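Local structure of putative oxidoreductase (Gluconobacter oxydans, 3WJ7) at residues Y123-A128 with A176-P181; E238-G243 with S310-K315. The protein probably catalyses NAD(P)-dependent oxidation or reduction of carbonyl compounds such as aldehydes, as a member of the short-chain dehydrogenase/reductase (SDR) family. All blocks are in the same frame, centred on the assembly; numbering follows the deposited sequence.

Interaction 1 of 2, residues Y123-A128 with A176-P181; sequences YCSSVA and AIIVNP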
loop_
_atom_site.group_PDB
_atom_site.type_symbol
_atom_site.label_atom_id
_atom_site.label_comp_id
_atom_site.label_asym_id
_atom_site.label_seq_id
_atom_site.Cartn_x
_atom_site.Cartn_y
_atom_site.Cartn_z
ATOM N N TYR A 123 -3.568 -24.938 -12.509
ATOM C CA TYR A 123 -3.539 -23.687 -11.837
ATOM C C TYR A 123 -4.848 -22.937 -12.035
ATOM O O TYR A 123 -5.270 -22.654 -13.190
ATOM C CB TYR A 123 -2.383 -22.845 -12.335
ATOM C CG TYR A 123 -2.409 -21.486 -11.680
ATOM C CD1 TYR A 123 -2.379 -21.368 -10.299
ATOM C CD2 TYR A 123 -2.551 -20.346 -12.429
ATOM C CE1 TYR A 123 -2.425 -20.137 -9.676
ATOM C CE2 TYR A 123 -2.596 -19.103 -11.830
ATOM C CZ TYR A 123 -2.531 -19.017 -10.453
ATOM O OH TYR A 123 -2.573 -17.811 -9.871
ATOM N N CYS A 124 -5.484 -22.597 -10.908
ATOM C CA CYS A 124 -6.709 -21.830 -10.956
ATOM C C CYS A 124 -6.395 -20.380 -10.976
ATOM O O CYS A 124 -5.828 -19.843 -10.040
ATOM C CB CYS A 124 -7.632 -22.163 -9.816
ATOM S SG CYS A 124 -9.352 -21.640 -10.175
ATOM N N SER A 125 -6.744 -19.712 -12.062
ATOM C CA SER A 125 -6.439 -18.292 -12.164
ATOM C C SER A 125 -7.754 -17.589 -12.322
ATOM O O SER A 125 -8.690 -17.954 -11.653
ATOM C CB SER A 125 -5.522 -18.088 -13.337
ATOM O OG SER A 125 -5.525 -16.790 -13.840
ATOM N N SER A 126 -7.916 -16.615 -13.198
ATOM C CA SER A 126 -9.232 -15.992 -13.237
ATOM C C SER A 126 -9.331 -15.129 -14.439
ATOM O O SER A 126 -8.300 -14.722 -14.997
ATOM C CB SER A 126 -9.469 -15.177 -11.963
ATOM O OG SER A 126 -10.358 -14.110 -12.189
ATOM N N VAL A 127 -10.560 -14.828 -14.859
ATOM C CA VAL A 127 -10.693 -13.852 -15.945
ATOM C C VAL A 127 -10.087 -12.488 -15.563
ATOM O O VAL A 127 -9.790 -11.678 -16.462
ATOM C CB VAL A 127 -12.134 -13.670 -16.450
ATOM C CG1 VAL A 127 -12.622 -14.955 -17.081
ATOM C CG2 VAL A 127 -13.069 -13.169 -15.341
ATOM N N ALA A 128 -9.881 -12.232 -14.255
ATOM C CA ALA A 128 -9.298 -10.941 -13.852
ATOM C C ALA A 128 -7.858 -10.781 -14.351
ATOM O O ALA A 128 -7.383 -9.690 -14.531
ATOM C CB ALA A 128 -9.407 -10.742 -12.362
ATOM N N ALA A 176 2.179 -27.272 -16.136
ATOM C CA ALA A 176 0.931 -26.619 -15.687
ATOM C C ALA A 176 -0.046 -26.293 -16.815
ATOM O O ALA A 176 0.347 -25.894 -17.936
ATOM C CB ALA A 176 1.231 -25.363 -14.858
ATOM N N ILE A 177 -1.317 -26.503 -16.507
ATOM C CA ILE A 177 -2.425 -26.119 -17.347
ATOM C C ILE A 177 -3.176 -25.063 -16.554
ATOM O O ILE A 177 -3.428 -25.257 -15.358
ATOM C CB ILE A 177 -3.344 -27.329 -17.534
ATOM C CG1 ILE A 177 -2.653 -28.397 -18.395
ATOM C CG2 ILE A 177 -4.724 -26.903 -18.012
ATOM C CD1 ILE A 177 -3.311 -29.784 -18.416
ATOM N N ILE A 178 -3.547 -23.958 -17.213
ATOM C CA ILE A 178 -4.251 -22.845 -16.566
ATOM C C ILE A 178 -5.739 -22.748 -16.921
ATOM O O ILE A 178 -6.151 -22.779 -18.089
ATOM C CB ILE A 178 -3.623 -21.486 -16.917
ATOM C CG1 ILE A 178 -2.125 -21.524 -16.665
ATOM C CG2 ILE A 178 -4.329 -20.333 -16.158
ATOM C CD1 ILE A 178 -1.408 -20.248 -17.094
ATOM N N VAL A 179 -6.511 -22.493 -15.879
ATOM C CA VAL A 179 -7.933 -22.329 -15.920
ATOM C C VAL A 179 -8.231 -20.887 -15.401
ATOM O O VAL A 179 -7.563 -20.380 -14.481
ATOM C CB VAL A 179 -8.444 -23.502 -15.073
ATOM C CG1 VAL A 179 -9.464 -23.148 -14.023
ATOM C CG2 VAL A 179 -8.814 -24.710 -15.956
ATOM N N ASN A 180 -9.177 -20.213 -16.038
ATOM C CA ASN A 180 -9.598 -18.859 -15.727
ATOM C C ASN A 180 -11.137 -18.832 -15.519
ATOM O O ASN A 180 -11.897 -18.548 -16.438
ATOM C CB ASN A 180 -9.225 -17.920 -16.882
ATOM C CG ASN A 180 -7.726 -17.914 -17.206
ATOM O OD1 ASN A 180 -7.003 -16.976 -16.828
ATOM N ND2 ASN A 180 -7.255 -18.933 -17.925
ATOM N N PRO A 181 -11.612 -19.151 -14.317
ATOM C CA PRO A 181 -13.040 -19.027 -14.004
ATOM C C PRO A 181 -13.515 -17.568 -14.081
ATOM O O PRO A 181 -12.725 -16.663 -13.852
ATOM C CB PRO A 181 -13.121 -19.451 -12.543
ATOM C CG PRO A 181 -11.805 -20.088 -12.212
ATOM C CD PRO A 181 -10.805 -19.499 -13.140
#

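Interaction 2 of 2, residues E238-G243 with S310-K315; sequences EKYILG and SDKAKK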
loop_
_atom_site.group_PDB
_atom_site.type_symbol
_atom_site.label_atom_id
_atom_site.label_comp_id
_atom_site.label_asym_id
_atom_site.label_seq_id
_atom_site.Cartn_x
_atom_site.Cartn_y
_atom_site.Cartn_z
ATOM N N GLU A 238 -1.596 -24.153 -21.933
ATOM C CA GLU A 238 -2.774 -23.455 -22.371
ATOM C C GLU A 238 -3.570 -22.920 -21.176
ATOM O O GLU A 238 -3.493 -23.468 -20.062
ATOM C CB GLU A 238 -3.665 -24.404 -23.171
ATOM C CG GLU A 238 -3.036 -25.046 -24.418
ATOM C CD GLU A 238 -2.611 -24.029 -25.468
ATOM O OE1 GLU A 238 -1.402 -23.998 -25.767
ATOM O OE2 GLU A 238 -3.464 -23.255 -25.970
ATOM N N LYS A 239 -4.309 -21.833 -21.427
ATOM C CA LYS A 239 -5.324 -21.282 -20.524
ATOM C C LYS A 239 -6.692 -21.637 -21.051
ATOM O O LYS A 239 -6.936 -21.637 -22.275
ATOM C CB LYS A 239 -5.344 -19.743 -20.545
ATOM C CG LYS A 239 -4.066 -18.988 -20.252
ATOM C CD LYS A 239 -4.219 -17.638 -20.946
ATOM C CE LYS A 239 -3.432 -16.519 -20.284
ATOM N NZ LYS A 239 -2.820 -15.624 -21.318
ATOM N N TYR A 240 -7.632 -21.813 -20.140
ATOM C CA TYR A 240 -9.009 -22.016 -20.568
ATOM C C TYR A 240 -9.944 -21.224 -19.724
ATOM O O TYR A 240 -9.966 -21.386 -18.513
ATOM C CB TYR A 240 -9.383 -23.506 -20.489
ATOM C CG TYR A 240 -8.457 -24.466 -21.209
ATOM C CD1 TYR A 240 -7.272 -24.921 -20.598
ATOM C CD2 TYR A 240 -8.770 -24.943 -22.482
ATOM C CE1 TYR A 240 -6.419 -25.816 -21.250
ATOM C CE2 TYR A 240 -7.925 -25.839 -23.145
ATOM C CZ TYR A 240 -6.763 -26.277 -22.532
ATOM O OH TYR A 240 -5.938 -27.160 -23.175
ATOM N N ILE A 241 -10.703 -20.336 -20.351
ATOM C CA ILE A 241 -11.755 -19.559 -19.649
ATOM C C ILE A 241 -12.891 -20.490 -19.216
ATOM O O ILE A 241 -13.368 -21.286 -20.006
ATOM C CB ILE A 241 -12.335 -18.451 -20.558
ATOM C CG1 ILE A 241 -11.296 -17.358 -20.781
ATOM C CG2 ILE A 241 -13.578 -17.826 -19.941
ATOM C CD1 ILE A 241 -11.431 -16.595 -22.068
ATOM N N LEU A 242 -13.317 -20.401 -17.965
ATOM C CA LEU A 242 -14.408 -21.206 -17.506
ATOM C C LEU A 242 -15.544 -20.292 -17.147
ATOM O O LEU A 242 -15.771 -20.031 -15.981
ATOM C CB LEU A 242 -13.986 -22.058 -16.318
ATOM C CG LEU A 242 -12.928 -23.172 -16.522
ATOM C CD1 LEU A 242 -12.797 -24.022 -15.245
ATOM C CD2 LEU A 242 -13.152 -24.091 -17.781
ATOM N N GLY A 243 -16.260 -19.783 -18.155
ATOM C CA GLY A 243 -17.371 -18.849 -17.928
ATOM C C GLY A 243 -18.696 -19.567 -17.970
ATOM O O GLY A 243 -18.732 -20.765 -18.224
ATOM N N SER A 310 -16.379 -18.718 -23.562
ATOM C CA SER A 310 -15.854 -20.004 -23.102
ATOM C C SER A 310 -15.726 -21.006 -24.249
ATOM O O SER A 310 -15.823 -22.237 -24.055
ATOM C CB SER A 310 -16.750 -20.581 -22.011
ATOM O OG SER A 310 -16.929 -19.644 -20.975
ATOM N N ASP A 311 -15.531 -20.486 -25.457
ATOM C CA ASP A 311 -15.570 -21.367 -26.610
ATOM C C ASP A 311 -14.368 -22.325 -26.682
ATOM O O ASP A 311 -14.535 -23.502 -27.014
ATOM C CB ASP A 311 -15.824 -20.583 -27.898
ATOM C CG ASP A 311 -17.297 -20.166 -28.048
ATOM O OD1 ASP A 311 -18.166 -20.726 -27.336
ATOM O OD2 ASP A 311 -17.590 -19.275 -28.873
ATOM N N LYS A 312 -13.187 -21.847 -26.300
ATOM C CA LYS A 312 -12.012 -22.685 -26.239
ATOM C C LYS A 312 -12.227 -23.875 -25.311
ATOM O O LYS A 312 -11.997 -24.994 -25.697
ATOM C CB LYS A 312 -10.780 -21.884 -25.870
ATOM C CG LYS A 312 -9.579 -22.773 -25.698
ATOM C CD LYS A 312 -8.324 -21.951 -25.724
ATOM C CE LYS A 312 -7.155 -22.863 -25.441
ATOM N NZ LYS A 312 -5.917 -22.074 -25.370
ATOM N N ALA A 313 -12.735 -23.686 -24.116
ATOM C CA ALA A 313 -12.966 -24.866 -23.297
ATOM C C ALA A 313 -14.167 -25.685 -23.802
ATOM O O ALA A 313 -14.314 -26.873 -23.470
ATOM C CB ALA A 313 -13.134 -24.500 -21.825
ATOM N N LYS A 314 -15.039 -25.063 -24.586
ATOM C CA LYS A 314 -16.216 -25.814 -25.069
ATOM C C LYS A 314 -15.806 -26.859 -26.100
ATOM O O LYS A 314 -16.175 -28.010 -25.967
ATOM C CB LYS A 314 -17.334 -24.915 -25.594
ATOM C CG LYS A 314 -18.354 -24.619 -24.528
ATOM C CD LYS A 314 -19.243 -23.447 -24.891
ATOM C CE LYS A 314 -19.808 -22.823 -23.613
ATOM N NZ LYS A 314 -20.958 -21.932 -23.936
ATOM N N LYS A 315 -15.006 -26.435 -27.075
ATOM C CA LYS A 315 -14.538 -27.280 -28.150
ATOM C C LYS A 315 -13.493 -28.216 -27.619
ATOM O O LYS A 315 -13.566 -29.415 -27.842
ATOM C CB LYS A 315 -13.911 -26.438 -29.264
ATOM C CG LYS A 315 -14.834 -25.332 -29.756
ATOM C CD LYS A 315 -14.223 -24.553 -30.911
ATOM C CE LYS A 315 -15.048 -23.302 -31.193
ATOM N NZ LYS A 315 -14.278 -22.358 -32.043
#

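Interaction 1 of 2, residues Y123-A128 with A176-P181
Tyr123 and Ile178 lie side by side and point the same way across two neighbouring parallel strands of the Rossmann-type sheet. Helix 153-172 links these strands in a beta-alpha-beta crossover. The Tyr123 ring carbon CD2 is 4.1 Å from Ile178 CG2. With CG anti to the backbone N (chi1 176°), the Tyr123 ring is carried to helix 153-172, where it touches Ala161 and Val165. The opposite face carries Cys124 and Val179. There Cys124 SG meets Pro181 CG at 3.5 Å and, more loosely, Val179 CG1. A bound mercury ion sits about 3 Å from the Cys124 side chain. Backbone bonds join the strands: Tyr123 N to Ile177 O (2.9 Å) and Val179 N to Tyr123 O (3.0 Å). Ser125 N then bonds to Val179 O. The Ser125 hydroxyl is hydrogen-bonded to Glu162 OE2. Beyond the strand end, Ser126 OG accepts from Ala128 N at 2.8 Å, forming an ST turn. An alanine in place of Ser126 would probably leave Ala128 N without this acceptor and the turn less firmly fixed. Next to it, Val127 N donates to Pro181 O at 3.0 Å, with the donor tilted 31° from the carbonyl plane.

Interaction 2 of 2, residues E238-G243 with S310-K315
Lys312 NZ is held by two oxygens of segment 238-243, one of them weakly. It forms a salt bridge with Glu238 OE2 at 2.8 Å. The carboxylate oxygen is met on its anti side, with the ammonium 17° out of the carboxylate plane. Lys239 O gives a second, weak bond to Lys312 NZ at 3.3 Å. The Glu238 chain is bent at chi2, and the two charged side chains cross at about a right angle. Lys312 is extended beyond CG and also crosses the Tyr240 side chain at about a right angle. Its CE is 3.8 Å from Tyr240 CE2. The ammonium is far from the ring centre, so any cation-pi attraction is weak at most. The Tyr240 hydroxyl is bonded to Lys235 N. The contact joins strand 239-248 of the SDR Rossmann-type sheet, and Glu238 just before it, to helix 311-317, a short helix from the C-terminal part of the chain. The axes of the two short segments pass 6.9 Å apart at 101°. Ala313 points its methyl at the strand. Its CB lies 4.1 Å from Tyr240 CB and 4.1 Å from Leu242 CD2, and it also packs against the carbonyl oxygen of Ile241. At the start of the helix, Ser310 stands at the N-cap position, but its hydroxyl makes no capping bond. Instead Ser310 OG accepts from Gly243 N at 2.9 Å, with a bent N-H...O angle of 133°. Gly243 O is bonded to Tyr319 OH.

How the interactions relate
The centres of the two interactions lie about 10 Å apart, and strand 176-185 connects them. It pairs in parallel with strand 120-124 in interaction 1 and with strand 239-248, which carries one half of interaction 2. Probable backbone hydrogen bonds link Ile178 O to Tyr240 N and Asn180 O to Leu242 N. Val179 CG1 packs on Leu242 CD1 across the two strands. Along the chain, interaction 1 closes before interaction 2 opens. Interaction 1 thus joins two neighbouring strands and the loop that follows strand 120-124, while interaction 2 attaches a helix from the C-terminal part of the chain to the sheet. Neither meets another chain of the assembly.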